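Endo-1,4-beta-xylanase (Pseudoalteromonas haloplanktis, PDB 1XWT) hydrolyses internal beta-1,4 linkages of xylan as a cold-adapted endoxylanase of glycoside hydrolase family 8. Local coordinates at residues 49-54 against 65-70; 61-66 against 100-105; 198-203 against 279-284. The protein carries 1 engineered substitution. One frame throughout, in Å; residues are numbered along the deposited sequence. Where two conformers were deposited one is given.

Contact 1: 49-54 against 65-70; sequences LYYPYT and KAINPD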
loop_
_atom_site.group_PDB
_atom_site.type_symbol
_atom_site.label_atom_id
_atom_site.label_comp_id
_atom_site.label_asym_id
_atom_site.label_seq_id
_atom_site.Cartn_x
_atom_site.Cartn_y
_atom_site.Cartn_z
ATOM N N LEU A 49 7.849 -0.260 -15.096
ATOM C CA LEU A 49 6.808 -1.183 -14.649
ATOM C C LEU A 49 5.498 -1.078 -15.431
ATOM O O LEU A 49 4.657 -1.952 -15.316
ATOM C CB LEU A 49 6.531 -0.996 -13.140
ATOM C CG LEU A 49 7.679 -1.498 -12.242
ATOM C CD1 LEU A 49 7.451 -1.120 -10.779
ATOM C CD2 LEU A 49 7.874 -2.993 -12.409
ATOM N N TYR A 50 5.322 0.003 -16.188
ATOM C CA TYR A 50 4.074 0.331 -16.898
ATOM C C TYR A 50 4.208 -0.106 -18.350
ATOM O O TYR A 50 5.069 0.393 -19.051
ATOM C CB TYR A 50 3.881 1.838 -16.775
ATOM C CG TYR A 50 2.865 2.570 -17.629
ATOM C CD1 TYR A 50 3.277 3.333 -18.711
ATOM C CD2 TYR A 50 1.530 2.630 -17.269
ATOM C CE1 TYR A 50 2.389 4.117 -19.432
ATOM C CE2 TYR A 50 0.628 3.390 -17.989
ATOM C CZ TYR A 50 1.058 4.143 -19.077
ATOM O OH TYR A 50 0.129 4.887 -19.783
ATOM N N TYR A 51 3.380 -1.062 -18.772
ATOM C CA TYR A 51 3.491 -1.688 -20.086
ATOM C C TYR A 51 2.158 -1.671 -20.811
ATOM O O TYR A 51 1.103 -1.910 -20.203
ATOM C CB TYR A 51 3.937 -3.156 -19.969
ATOM C CG TYR A 51 5.390 -3.322 -19.599
ATOM C CD1 TYR A 51 5.816 -3.216 -18.262
ATOM C CD2 TYR A 51 6.365 -3.574 -20.594
ATOM C CE1 TYR A 51 7.159 -3.340 -17.929
ATOM C CE2 TYR A 51 7.702 -3.718 -20.248
ATOM C CZ TYR A 51 8.084 -3.608 -18.926
ATOM O OH TYR A 51 9.406 -3.709 -18.567
ATOM N N PRO A 52 2.187 -1.454 -22.125
ATOM C CA PRO A 52 0.963 -1.519 -22.916
ATOM C C PRO A 52 0.511 -2.955 -23.136
ATOM O O PRO A 52 1.331 -3.873 -23.251
ATOM C CB PRO A 52 1.370 -0.856 -24.239
ATOM C CG PRO A 52 2.807 -1.179 -24.381
ATOM C CD PRO A 52 3.370 -1.125 -22.948
ATOM N N TYR A 53 -0.803 -3.137 -23.217
ATOM C CA TYR A 53 -1.444 -4.394 -23.586
ATOM C C TYR A 53 -2.178 -4.186 -24.920
ATOM O O TYR A 53 -3.014 -3.278 -25.039
ATOM C CB TYR A 53 -2.420 -4.842 -22.494
ATOM C CG TYR A 53 -3.166 -6.097 -22.869
ATOM C CD1 TYR A 53 -2.481 -7.286 -23.143
ATOM C CD2 TYR A 53 -4.548 -6.100 -23.013
ATOM C CE1 TYR A 53 -3.153 -8.435 -23.523
ATOM C CE2 TYR A 53 -5.230 -7.248 -23.398
ATOM C CZ TYR A 53 -4.537 -8.419 -23.663
ATOM O OH TYR A 53 -5.192 -9.578 -24.060
ATOM N N THR A 54 -1.821 -5.008 -25.918
ATOM C CA THR A 54 -2.437 -4.972 -27.250
ATOM C C THR A 54 -3.028 -6.332 -27.582
ATOM O O THR A 54 -2.594 -7.362 -27.067
ATOM C CB THR A 54 -1.424 -4.573 -28.341
ATOM O OG1 THR A 54 -0.409 -5.574 -28.454
ATOM C CG2 THR A 54 -0.726 -3.289 -27.995
ATOM N N LYS A 65 3.408 -4.465 -14.543
ATOM C CA LYS A 65 3.901 -5.819 -14.735
ATOM C C LYS A 65 4.610 -6.312 -13.479
ATOM O O LYS A 65 5.638 -5.766 -13.099
ATOM C CB LYS A 65 4.853 -5.885 -15.936
ATOM C CG LYS A 65 5.279 -7.302 -16.296
ATOM C CD LYS A 65 6.263 -7.356 -17.471
ATOM C CE LYS A 65 5.646 -6.971 -18.785
ATOM N NZ LYS A 65 6.546 -7.283 -19.975
ATOM N N ALA A 66 4.082 -7.376 -12.878
ATOM C CA ALA A 66 4.732 -8.033 -11.753
ATOM C C ALA A 66 5.764 -9.039 -12.293
ATOM O O ALA A 66 5.543 -10.238 -12.414
ATOM C CB ALA A 66 3.719 -8.679 -10.821
ATOM N N ILE A 67 6.916 -8.495 -12.663
ATOM C CA ILE A 67 8.030 -9.275 -13.196
ATOM C C ILE A 67 8.405 -10.333 -12.185
ATOM O O ILE A 67 8.474 -10.065 -10.984
ATOM C CB ILE A 67 9.205 -8.336 -13.517
ATOM C CG1 ILE A 67 8.812 -7.428 -14.696
ATOM C CG2 ILE A 67 10.468 -9.134 -13.833
ATOM C CD1 ILE A 67 9.668 -6.226 -14.876
ATOM N N ASN A 68 8.603 -11.550 -12.676
ATOM C CA ASN A 68 8.801 -12.689 -11.794
ATOM C C ASN A 68 9.611 -13.762 -12.516
ATOM O O ASN A 68 9.059 -14.532 -13.308
ATOM C CB ASN A 68 7.439 -13.229 -11.371
ATOM C CG ASN A 68 7.527 -14.291 -10.304
ATOM O OD1 ASN A 68 8.577 -14.915 -10.103
ATOM N ND2 ASN A 68 6.414 -14.509 -9.608
ATOM N N PRO A 69 10.910 -13.822 -12.215
ATOM C CA PRO A 69 11.814 -14.776 -12.883
ATOM C C PRO A 69 11.609 -16.227 -12.443
ATOM O O PRO A 69 11.962 -17.151 -13.179
ATOM C CB PRO A 69 13.201 -14.283 -12.454
ATOM C CG PRO A 69 12.979 -13.698 -11.111
ATOM C CD PRO A 69 11.624 -13.024 -11.197
ATOM N N ASP A 70 11.044 -16.426 -11.262
ATOM C CA ASP A 70 10.875 -17.773 -10.720
ATOM C C ASP A 70 9.614 -18.472 -11.241
ATOM O O ASP A 70 9.642 -19.674 -11.511
ATOM C CB ASP A 70 10.858 -17.714 -9.189
ATOM C CG ASP A 70 12.106 -17.061 -8.621
ATOM O OD1 ASP A 70 13.223 -17.417 -9.074
ATOM O OD2 ASP A 70 12.066 -16.169 -7.741
#
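The side chain of K65 lies over one face of the Y51 ring and presents both its last methylene and its ammonium group to the aromatic surface. CE sits above the middle of the ring, 3.7 Å from the centroid of Y51, as a CH-pi contact. NZ of K65 is 3.9 Å from the same centroid and 18° off the ring normal, a cation-pi pair that probably helps to stabilise the ammonium charge. Closer to the backbone, K65 CB approaches the near rim at Y51 CD1, 3.7 Å away. The lysine leaves its backbone extended and then turns at chi3 (-69°), and this bend brings CE and NZ back across the ring instead of past it.

Beside this pair, the backbone N of K65 donates to L49 O over 2.9 Å, with a nearly straight N-H...O angle of 164°. The L49 side chain also meets the lysine backbone, its CD2 lying 3.6 Å from K65 O. I67 adds a looser apolar contact, with its CD1 4.4 Å from L49 CD2. It follows A66, the centre of an inverse gamma turn closed by a weak bond from I67 N to K65 O.

R379 of helix 379-392 touches L49, Y51 and I67, while the backbone of A66 pairs with D74 on the next strand. Taken together, the geometry is that of the open end of an antiparallel beta hairpin, the end opposite its turn, formed by outer strand 50-55 and its neighbour 58-66. Y51 and K65 make a diagonal cross-strand pair here, the lysine reaching from the level of L49, its backbone partner, to the tyrosine ring two residues further along strand 50-55.

Contact 2: 61-66 against 100-105; sequences AHYIKA and WRFAKA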
loop_
_atom_site.group_PDB
_atom_site.type_symbol
_atom_site.label_atom_id
_atom_site.label_comp_id
_atom_site.label_asym_id
_atom_site.label_seq_id
_atom_site.Cartn_x
_atom_site.Cartn_y
_atom_site.Cartn_z
ATOM N N ALA A 61 -5.074 -1.154 -23.328
ATOM C CA ALA A 61 -4.908 -0.518 -22.034
ATOM C C ALA A 61 -3.482 -0.762 -21.539
ATOM O O ALA A 61 -2.676 -1.298 -22.291
ATOM C CB ALA A 61 -5.946 -1.063 -21.060
ATOM N N HIS A 62 -3.168 -0.355 -20.310
ATOM C CA HIS A 62 -1.841 -0.575 -19.730
ATOM C C HIS A 62 -1.951 -1.329 -18.406
ATOM O O HIS A 62 -2.968 -1.269 -17.714
ATOM C CB HIS A 62 -1.139 0.785 -19.453
ATOM C CG HIS A 62 -0.410 1.367 -20.632
ATOM N ND1 HIS A 62 -1.040 1.781 -21.773
ATOM C CD2 HIS A 62 0.872 1.761 -20.750
ATOM C CE1 HIS A 62 -0.132 2.223 -22.630
ATOM N NE2 HIS A 62 1.032 2.243 -22.027
ATOM N N TYR A 63 -0.877 -2.021 -18.038
ATOM C CA TYR A 63 -0.773 -2.651 -16.731
ATOM C C TYR A 63 0.585 -2.451 -16.095
ATOM O O TYR A 63 1.593 -2.152 -16.755
ATOM C CB TYR A 63 -1.112 -4.145 -16.835
ATOM C CG TYR A 63 -0.213 -4.955 -17.736
ATOM C CD1 TYR A 63 -0.411 -5.023 -19.108
ATOM C CD2 TYR A 63 0.874 -5.655 -17.208
ATOM C CE1 TYR A 63 0.434 -5.770 -19.930
ATOM C CE2 TYR A 63 1.708 -6.405 -18.011
ATOM C CZ TYR A 63 1.506 -6.449 -19.377
ATOM O OH TYR A 63 2.329 -7.231 -20.168
ATOM N N ILE A 64 0.588 -2.613 -14.782
ATOM C CA ILE A 64 1.816 -2.722 -13.999
ATOM C C ILE A 64 2.231 -4.197 -13.997
ATOM O O ILE A 64 1.466 -5.061 -13.579
ATOM C CB ILE A 64 1.603 -2.170 -12.547
ATOM C CG1 ILE A 64 1.217 -0.679 -12.562
ATOM C CG2 ILE A 64 2.826 -2.463 -11.688
ATOM C CD1 ILE A 64 2.242 0.214 -13.225
ATOM N N LYS A 65 3.408 -4.465 -14.543
ATOM C CA LYS A 65 3.901 -5.819 -14.735
ATOM C C LYS A 65 4.610 -6.312 -13.479
ATOM O O LYS A 65 5.638 -5.766 -13.099
ATOM C CB LYS A 65 4.853 -5.885 -15.936
ATOM C CG LYS A 65 5.279 -7.302 -16.296
ATOM C CD LYS A 65 6.263 -7.356 -17.471
ATOM C CE LYS A 65 5.646 -6.971 -18.785
ATOM N NZ LYS A 65 6.546 -7.283 -19.975
ATOM N N ALA A 66 4.082 -7.376 -12.878
ATOM C CA ALA A 66 4.732 -8.033 -11.753
ATOM C C ALA A 66 5.764 -9.039 -12.293
ATOM O O ALA A 66 5.543 -10.238 -12.414
ATOM C CB ALA A 66 3.719 -8.679 -10.821
ATOM N N TRP A 100 -6.628 2.186 -15.251
ATOM C CA TRP A 100 -7.984 1.920 -14.764
ATOM C C TRP A 100 -8.804 1.182 -15.834
ATOM O O TRP A 100 -9.555 0.270 -15.522
ATOM C CB TRP A 100 -8.670 3.230 -14.281
ATOM C CG TRP A 100 -10.083 3.039 -13.838
ATOM C CD1 TRP A 100 -11.147 3.746 -14.262
ATOM C CD2 TRP A 100 -10.589 2.075 -12.897
ATOM N NE1 TRP A 100 -12.291 3.275 -13.676
ATOM C CE2 TRP A 100 -11.983 2.236 -12.850
ATOM C CE3 TRP A 100 -10.013 1.050 -12.121
ATOM C CZ2 TRP A 100 -12.810 1.432 -12.069
ATOM C CZ3 TRP A 100 -10.849 0.256 -11.339
ATOM C CH2 TRP A 100 -12.220 0.441 -11.341
ATOM N N ARG A 101 -8.612 1.527 -17.110
ATOM C CA ARG A 101 -9.305 0.823 -18.181
ATOM C C ARG A 101 -8.994 -0.667 -18.134
ATOM O O ARG A 101 -9.879 -1.500 -18.319
ATOM C CB ARG A 101 -8.893 1.386 -19.552
ATOM C CG ARG A 101 -9.845 1.037 -20.701
ATOM C CD ARG A 101 -9.380 1.528 -22.103
ATOM N NE ARG A 101 -9.119 2.969 -22.035
ATOM C CZ ARG A 101 -7.921 3.541 -22.042
ATOM N NH1 ARG A 101 -6.821 2.831 -22.310
ATOM N NH2 ARG A 101 -7.816 4.833 -21.762
ATOM N N PHE A 102 -7.714 -1.000 -17.921
ATOM C CA PHE A 102 -7.271 -2.396 -17.848
ATOM C C PHE A 102 -7.926 -3.096 -16.664
ATOM O O PHE A 102 -8.435 -4.215 -16.780
ATOM C CB PHE A 102 -5.750 -2.453 -17.725
ATOM C CG PHE A 102 -5.186 -3.853 -17.720
ATOM C CD1 PHE A 102 -5.179 -4.606 -16.561
ATOM C CD2 PHE A 102 -4.656 -4.424 -18.862
ATOM C CE1 PHE A 102 -4.683 -5.903 -16.559
ATOM C CE2 PHE A 102 -4.167 -5.712 -18.858
ATOM C CZ PHE A 102 -4.154 -6.446 -17.701
ATOM N N ALA A 103 -7.930 -2.448 -15.508
ATOM C CA ALA A 103 -8.476 -3.060 -14.285
ATOM C C ALA A 103 -9.957 -3.366 -14.472
ATOM O O ALA A 103 -10.421 -4.481 -14.193
ATOM C CB ALA A 103 -8.265 -2.119 -13.095
ATOM N N LYS A 104 -10.719 -2.385 -14.929
ATOM C CA LYS A 104 -12.159 -2.535 -15.040
ATOM C C LYS A 104 -12.523 -3.586 -16.082
ATOM O O LYS A 104 -13.499 -4.319 -15.909
ATOM C CB LYS A 104 -12.789 -1.172 -15.350
ATOM C CG LYS A 104 -14.268 -1.056 -15.112
ATOM C CD LYS A 104 -14.706 0.432 -15.237
ATOM C CE LYS A 104 -16.192 0.550 -15.118
ATOM N NZ LYS A 104 -16.580 1.916 -15.431
ATOM N N ALA A 105 -11.774 -3.659 -17.184
ATOM C CA ALA A 105 -12.039 -4.647 -18.242
ATOM C C ALA A 105 -11.616 -6.064 -17.902
ATOM O O ALA A 105 -12.337 -7.028 -18.213
ATOM C CB ALA A 105 -11.359 -4.260 -19.565
#
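Strand 58-66 of the five-stranded antiparallel sheet passes across helix 93-107 almost at a right angle, and F102 is the helix residue set against A61, H62 and Y63. The axes of segments 61-66 and 100-105 come within 6.5 Å at an angle of 88°, so the helix meets only a short length of strand.

With CG anti to the backbone N, the F102 ring is carried out from the helix and under Y63 CB. F102 CB packs 3.6 Å from A61 CB and stands 3.0 Å from H62 O, a tight approach of a methylene to a carbonyl oxygen. Y63 then closes over the ring: its CB lies 3.8 Å from the F102 centroid, only 5° off the normal, which makes a well-centred CH-pi contact. The two aromatic rings are inclined to each other, planes at 38°, and touch where Y63 CD1 comes within 3.8 Å of F102 CE2. Beside them R101 runs past A61, its CB 4.1 Å from A61 CB and its NH1 3.9 Å from A61 CA, which lies at the edge of the guanidinium.

The polar ends are held by neighbours: R101 NE forms a salt bridge with E165, and NH1 bonds to N98 OD1 and to K60 O, just ahead of segment 61-66 on the same strand. H62 O accepts a bond from Q80 of helix 77-89, while the H62 ring is tied to Y59 and Y43.

No hydrogen bond joins the two segments themselves. Their adhesion is mainly apolar, centred on a buried phenylalanine ring, and the directional bonds between strand and helix lie at its margin, from R101 NH1 to K60 O and between the backbones of H62 and N98; the carbonyl of H62, pressed against F102, has its acceptor need met by Q80.

Contact 3: 198-203 against 279-284; sequences LTDPSY and EFNAWR. Engineered in segment 279-284: N281 (natural residue Asp).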
loop_
_atom_site.group_PDB
_atom_site.type_symbol
_atom_site.label_atom_id
_atom_site.label_comp_id
_atom_site.label_asym_id
_atom_site.label_seq_id
_atom_site.Cartn_x
_atom_site.Cartn_y
_atom_site.Cartn_z
ATOM N N LEU A 198 -10.176 -13.046 10.379
ATOM C CA LEU A 198 -8.847 -12.951 9.771
ATOM C C LEU A 198 -8.635 -11.647 9.002
ATOM O O LEU A 198 -9.415 -11.312 8.091
ATOM C CB LEU A 198 -8.581 -14.138 8.844
ATOM C CG LEU A 198 -7.154 -14.293 8.307
ATOM C CD1 LEU A 198 -6.179 -14.555 9.443
ATOM C CD2 LEU A 198 -7.065 -15.401 7.259
ATOM N N THR A 199 -7.591 -10.924 9.369
ATOM C CA THR A 199 -7.194 -9.723 8.651
ATOM C C THR A 199 -5.687 -9.763 8.397
ATOM O O THR A 199 -4.961 -10.573 8.974
ATOM C CB THR A 199 -7.692 -8.459 9.408
ATOM O OG1 THR A 199 -7.581 -7.311 8.544
ATOM C CG2 THR A 199 -6.867 -8.136 10.655
ATOM N N ASP A 200 -5.229 -8.891 7.510
ATOM C CA ASP A 200 -3.813 -8.672 7.242
ATOM C C ASP A 200 -3.519 -7.253 7.686
ATOM O O ASP A 200 -4.093 -6.331 7.101
ATOM C CB ASP A 200 -3.534 -8.911 5.746
ATOM C CG ASP A 200 -2.086 -8.705 5.335
ATOM O OD1 ASP A 200 -1.418 -7.813 5.892
ATOM O OD2 ASP A 200 -1.577 -9.387 4.386
ATOM N N PRO A 201 -2.733 -7.061 8.747
ATOM C CA PRO A 201 -2.457 -5.696 9.221
ATOM C C PRO A 201 -2.057 -4.702 8.125
ATOM O O PRO A 201 -2.394 -3.527 8.234
ATOM C CB PRO A 201 -1.353 -5.909 10.270
ATOM C CG PRO A 201 -1.695 -7.290 10.838
ATOM C CD PRO A 201 -2.120 -8.076 9.632
ATOM N N SER A 202 -1.344 -5.159 7.103
ATOM C CA SER A 202 -0.900 -4.281 6.009
ATOM C C SER A 202 -2.039 -3.692 5.182
ATOM O O SER A 202 -1.815 -2.748 4.426
ATOM C CB SER A 202 0.079 -4.979 5.059
ATOM O OG SER A 202 -0.543 -5.914 4.208
ATOM N N TYR A 203 -3.246 -4.255 5.311
ATOM C CA TYR A 203 -4.426 -3.742 4.598
ATOM C C TYR A 203 -5.108 -2.560 5.337
ATOM O O TYR A 203 -6.015 -1.911 4.791
ATOM C CB TYR A 203 -5.466 -4.861 4.394
ATOM C CG TYR A 203 -5.048 -6.040 3.511
ATOM C CD1 TYR A 203 -3.799 -6.111 2.864
ATOM C CD2 TYR A 203 -5.953 -7.067 3.267
ATOM C CE1 TYR A 203 -3.469 -7.209 2.044
ATOM C CE2 TYR A 203 -5.634 -8.134 2.453
ATOM C CZ TYR A 203 -4.404 -8.205 1.831
ATOM O OH TYR A 203 -4.106 -9.276 0.987
ATOM N N GLU A 279 7.063 -10.307 7.013
ATOM C CA GLU A 279 7.505 -10.621 5.660
ATOM C C GLU A 279 7.098 -9.487 4.707
ATOM O O GLU A 279 6.889 -8.349 5.144
ATOM C CB GLU A 279 7.031 -12.033 5.236
ATOM C CG GLU A 279 5.563 -12.338 5.462
ATOM C CD GLU A 279 4.651 -11.265 4.931
ATOM O OE1 GLU A 279 4.175 -11.371 3.770
ATOM O OE2 GLU A 279 4.436 -10.278 5.674
ATOM N N PHE A 280 6.983 -9.784 3.415
ATOM C CA PHE A 280 6.834 -8.762 2.398
ATOM C C PHE A 280 5.581 -7.896 2.607
ATOM O O PHE A 280 5.626 -6.676 2.465
ATOM C CB PHE A 280 6.867 -9.432 1.016
ATOM C CG PHE A 280 8.015 -10.411 0.885
ATOM C CD1 PHE A 280 9.289 -9.957 0.619
ATOM C CD2 PHE A 280 7.832 -11.777 1.130
ATOM C CE1 PHE A 280 10.376 -10.859 0.557
ATOM C CE2 PHE A 280 8.911 -12.668 1.075
ATOM C CZ PHE A 280 10.167 -12.202 0.778
ATOM N N ASN A 281 4.459 -8.509 2.970
ATOM C CA ASN A 281 3.252 -7.722 3.278
ATOM C C ASN A 281 3.435 -6.836 4.520
ATOM O O ASN A 281 3.120 -5.652 4.510
ATOM C CB ASN A 281 2.049 -8.636 3.548
ATOM C CG ASN A 281 1.368 -9.115 2.289
ATOM O OD1 ASN A 281 0.139 -9.259 2.255
ATOM N ND2 ASN A 281 2.154 -9.366 1.237
ATOM N N ALA A 282 3.961 -7.449 5.583
ATOM C CA ALA A 282 4.114 -6.779 6.864
ATOM C C ALA A 282 5.023 -5.561 6.774
ATOM O O ALA A 282 4.876 -4.624 7.581
ATOM C CB ALA A 282 4.625 -7.727 7.916
ATOM N N TRP A 283 5.931 -5.527 5.787
ATOM C CA TRP A 283 6.759 -4.336 5.592
ATOM C C TRP A 283 5.905 -3.045 5.561
ATOM O O TRP A 283 6.358 -1.968 5.975
ATOM C CB TRP A 283 7.526 -4.334 4.263
ATOM C CG TRP A 283 8.567 -5.378 4.004
ATOM C CD1 TRP A 283 9.057 -6.319 4.863
ATOM C CD2 TRP A 283 9.243 -5.571 2.759
ATOM N NE1 TRP A 283 9.991 -7.090 4.214
ATOM C CE2 TRP A 283 10.103 -6.664 2.914
ATOM C CE3 TRP A 283 9.183 -4.940 1.515
ATOM C CZ2 TRP A 283 10.911 -7.128 1.880
ATOM C CZ3 TRP A 283 9.974 -5.415 0.480
ATOM C CH2 TRP A 283 10.823 -6.495 0.670
ATOM N N ARG A 284 4.726 -3.156 4.953
ATOM C CA ARG A 284 3.871 -1.999 4.715
ATOM C C ARG A 284 3.190 -1.442 5.956
ATOM O O ARG A 284 2.707 -0.316 5.918
ATOM C CB ARG A 284 2.814 -2.306 3.642
ATOM C CG ARG A 284 3.406 -2.734 2.290
ATOM C CD ARG A 284 2.421 -2.683 1.173
ATOM N NE ARG A 284 1.257 -3.572 1.276
ATOM C CZ ARG A 284 1.219 -4.835 0.879
ATOM N NH1 ARG A 284 2.307 -5.471 0.474
ATOM N NH2 ARG A 284 0.076 -5.480 0.915
HETATM O O HOH W 1 -1.266 -2.195 1.801
#
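D200 meets the engineered N281 (Asp in the natural sequence) where loop 198-203 packs against segment 279-284, at the approach to helix 283-296. Its CB rests over the centre of the Y203 ring, 3.7 Å above the plane. Beyond CB the carboxylate divides its work. OD1 takes two bonds from S202, one from OG at 2.7 Å, arriving from above the carboxylate plane, and one from the backbone N at 2.9 Å on the anti side. OD2 points across the contact and comes close to the end of the engineered amide. With an alanine here, the S202 hydroxyl and amide would probably lose their shared acceptor, and OG would be set free to turn.

S202 in turn packs its CB over a face of the R284 guanidinium, and a water connects the pair, donating to S202 O and accepting from R284 NE. The far end of R284 is held by a salt bridge to D144 and a bond to Y381. The bond from S202 N to D200 OD1 closes an Asx turn leading into the 3-10 segment 201-203; the grouping of D200, Y203, D144, R284 and the natural aspartate replaced by N281 is consistent with the active site of the family's (alpha/alpha)6 barrel.

Contacts 1 and 2 are neighbours on strand 58-66, with centres about 10 Å apart and K65 and A66 common to both. Contact 1 ties that strand to the outer one, contact 2 to helix 93-107, and the hairpin continues between them through Y51 N to Y63 O (2.9 Å) and Y53 N to A61 O (2.8 Å), with the Y50 and H62 rings stacked. Contact 3, probably at the active site, lies apart: its centre is about 23 Å from that of contact 1 and 24 Å from that of contact 2, nearest atoms about 10 and 12 Å away. Helix 77-89 touches both regions: Q80 bonds to I64 N, E78 touches Y203 and W82 touches R284.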